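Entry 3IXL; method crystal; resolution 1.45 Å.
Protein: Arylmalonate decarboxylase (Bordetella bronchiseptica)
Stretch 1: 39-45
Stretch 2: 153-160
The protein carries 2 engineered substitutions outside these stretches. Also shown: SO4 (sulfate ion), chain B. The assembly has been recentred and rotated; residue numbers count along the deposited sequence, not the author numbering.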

# COMPACT_ATOMS: atom_id res chain seq x y z
N GLY A 39 3.66 -1.58 -16.14
CA GLY A 39 3.46 -2.78 -16.94
C GLY A 39 3.91 -4.06 -16.25
O GLY A 39 4.43 -4.96 -16.91
N LEU A 40 3.71 -4.15 -14.94
CA LEU A 40 4.06 -5.36 -14.19
C LEU A 40 3.30 -6.56 -14.73
O LEU A 40 2.09 -6.48 -14.95
N GLY A 41 4.01 -7.67 -14.93
CA GLY A 41 3.42 -8.87 -15.53
C GLY A 41 2.79 -9.87 -14.57
O GLY A 41 1.85 -10.58 -14.93
N SER A 42 3.34 -9.94 -13.36
CA SER A 42 2.82 -10.81 -12.31
C SER A 42 3.32 -10.27 -10.98
O SER A 42 4.38 -9.63 -10.91
N VAL A 43 2.56 -10.56 -9.93
CA VAL A 43 2.91 -10.12 -8.58
C VAL A 43 3.82 -11.20 -7.99
O VAL A 43 3.43 -11.98 -7.13
N THR A 44 5.04 -11.26 -8.52
CA THR A 44 6.06 -12.23 -8.12
C THR A 44 7.41 -11.52 -8.25
O THR A 44 7.52 -10.58 -9.04
N PRO A 45 8.43 -11.98 -7.50
CA PRO A 45 9.80 -11.46 -7.68
C PRO A 45 10.29 -11.43 -9.14
O PRO A 45 10.89 -10.44 -9.56
N ILE A 153 -2.67 -15.17 -5.03
CA ILE A 153 -2.91 -14.59 -6.35
C ILE A 153 -1.66 -13.90 -6.89
O ILE A 153 -0.98 -13.18 -6.16
N THR A 154 -1.35 -14.13 -8.17
CA THR A 154 -0.26 -13.38 -8.81
C THR A 154 -0.71 -12.46 -9.94
O THR A 154 0.09 -11.67 -10.42
N GLY A 155 -1.97 -12.57 -10.36
CA GLY A 155 -2.46 -11.72 -11.44
C GLY A 155 -2.94 -10.38 -10.93
O GLY A 155 -3.67 -10.32 -9.95
N VAL A 156 -2.55 -9.30 -11.61
CA VAL A 156 -2.99 -7.96 -11.23
C VAL A 156 -4.51 -7.80 -11.33
O VAL A 156 -5.17 -7.38 -10.37
N GLU A 157 -5.08 -8.16 -12.48
CA GLU A 157 -6.54 -8.10 -12.68
C GLU A 157 -7.32 -9.00 -11.72
O GLU A 157 -8.41 -8.64 -11.25
N ALA A 158 -6.77 -10.18 -11.43
CA ALA A 158 -7.41 -11.13 -10.54
C ALA A 158 -7.61 -10.52 -9.15
O ALA A 158 -8.62 -10.79 -8.49
N MET A 159 -6.66 -9.71 -8.70
CA MET A 159 -6.78 -9.10 -7.38
C MET A 159 -7.95 -8.11 -7.29
O MET A 159 -8.64 -8.06 -6.27
N ALA A 160 -8.19 -7.37 -8.36
CA ALA A 160 -9.31 -6.42 -8.40
C ALA A 160 -10.68 -7.10 -8.37
O ALA A 160 -11.69 -6.46 -8.08

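Val 43 is the apolar centre of the contact between the loop 39-45 and the segment 153-160, whose later part is helical. Its CA-to-CB bond points toward the second stretch, and chi1 in the t rotamer places CG2 between two helix residues: Val 43 CG2 lies 3.8 Å from Met 159 CE and 4.1 Å from Val 156 CG2. Met 159 also points toward its partner; with chi1 m and both chi2 and chi3 t, its chain is extended and brings the terminal methyl to the valine. Val 156, chi1 t, leaves its backbone sideways yet still offers CG2 to the loop. Leu 40 (t, p) points toward the helix and closes this apolar patch more loosely, with Leu 40 CD2 4.5 Å from Val 156 CG2. Thr 154 and Thr 44, both sideways and both p, add a methyl contact, Thr 44 CG2 to Thr 154 CG2 at 3.6 Å.

Beside these side chains the backbones are joined directly: Val 43 N donates to Thr 154 O at 2.8 Å and a nearly straight 167°, while Ser 42 CA approaches the same oxygen, Thr 154 O, at 3.4 Å in a CA-H...O contact. Two waters extend this link. Water 1 donates to Gly 41 O (3.1 Å) and accepts from Val 156 N (3.0 Å), satisfying an amide in the first turn of the helix; water 2 donates to both Val 43 O (2.9 Å) and Ile 153 O (2.8 Å), bridging two carbonyls that cannot bond to each other.

At the polar edge, Ser 42 (p) turns sideways. Ser 42 OG accepts from Thr 44 OG1 at 2.7 Å and donates to sulfate O2 at 3.0 Å, the ion probably coming from the crystallisation liquor. Thr 44 also N-caps the helix that follows, through a backbone N elsewhere in the structure.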

# COMPACT_ATOMS: atom_id res chain seq x y z
CB LEU A 40 3.74 -5.16 -12.70
CG LEU A 40 4.00 -6.33 -11.74
CD1 LEU A 40 5.50 -6.61 -11.64
CD2 LEU A 40 3.42 -6.04 -10.37
CB SER A 42 3.30 -12.25 -12.50
OG SER A 42 4.70 -12.32 -12.35
CB VAL A 43 1.64 -9.81 -7.74
CG1 VAL A 43 2.01 -9.21 -6.40
CG2 VAL A 43 0.69 -8.87 -8.52
CB THR A 44 6.11 -13.46 -9.06
OG1 THR A 44 6.43 -13.04 -10.38
CG2 THR A 44 4.80 -14.25 -9.08
CB PRO A 45 10.64 -12.39 -6.80
CG PRO A 45 9.69 -12.75 -5.69
CD PRO A 45 8.36 -12.93 -6.38
CB ILE A 153 -4.07 -13.55 -6.28
CG1 ILE A 153 -5.35 -14.22 -5.80
CG2 ILE A 153 -4.30 -12.88 -7.65
CD1 ILE A 153 -6.46 -13.24 -5.43
CB THR A 154 0.87 -14.27 -9.34
OG1 THR A 154 0.37 -15.10 -10.40
CG2 THR A 154 1.46 -15.10 -8.22
CB VAL A 156 -2.27 -6.87 -12.07
CG1 VAL A 156 -2.92 -5.50 -11.86
CG2 VAL A 156 -0.79 -6.81 -11.72
CB GLU A 157 -6.91 -8.43 -14.13
CG GLU A 157 -7.24 -7.22 -14.99
CD GLU A 157 -6.23 -6.10 -14.85
OE1 GLU A 157 -5.04 -6.31 -15.17
OE2 GLU A 157 -6.64 -5.00 -14.43
CB ALA A 158 -6.62 -12.42 -10.45
CB MET A 159 -5.47 -8.46 -6.94
CG MET A 159 -4.46 -9.47 -6.35
SD MET A 159 -2.88 -8.68 -6.15
CE MET A 159 -1.83 -10.11 -5.95
CB ALA A 160 -9.20 -5.50 -9.62
S SO4 B . 4.53 -14.79 -15.74
O1 SO4 B . 3.08 -14.72 -15.63
O2 SO4 B . 5.13 -13.73 -14.95
O3 SO4 B . 5.00 -16.09 -15.24
O4 SO4 B . 4.92 -14.66 -17.15
O HOH W 1 -1.09 -9.78 -14.15
O HOH W 2 1.60 -12.95 -5.13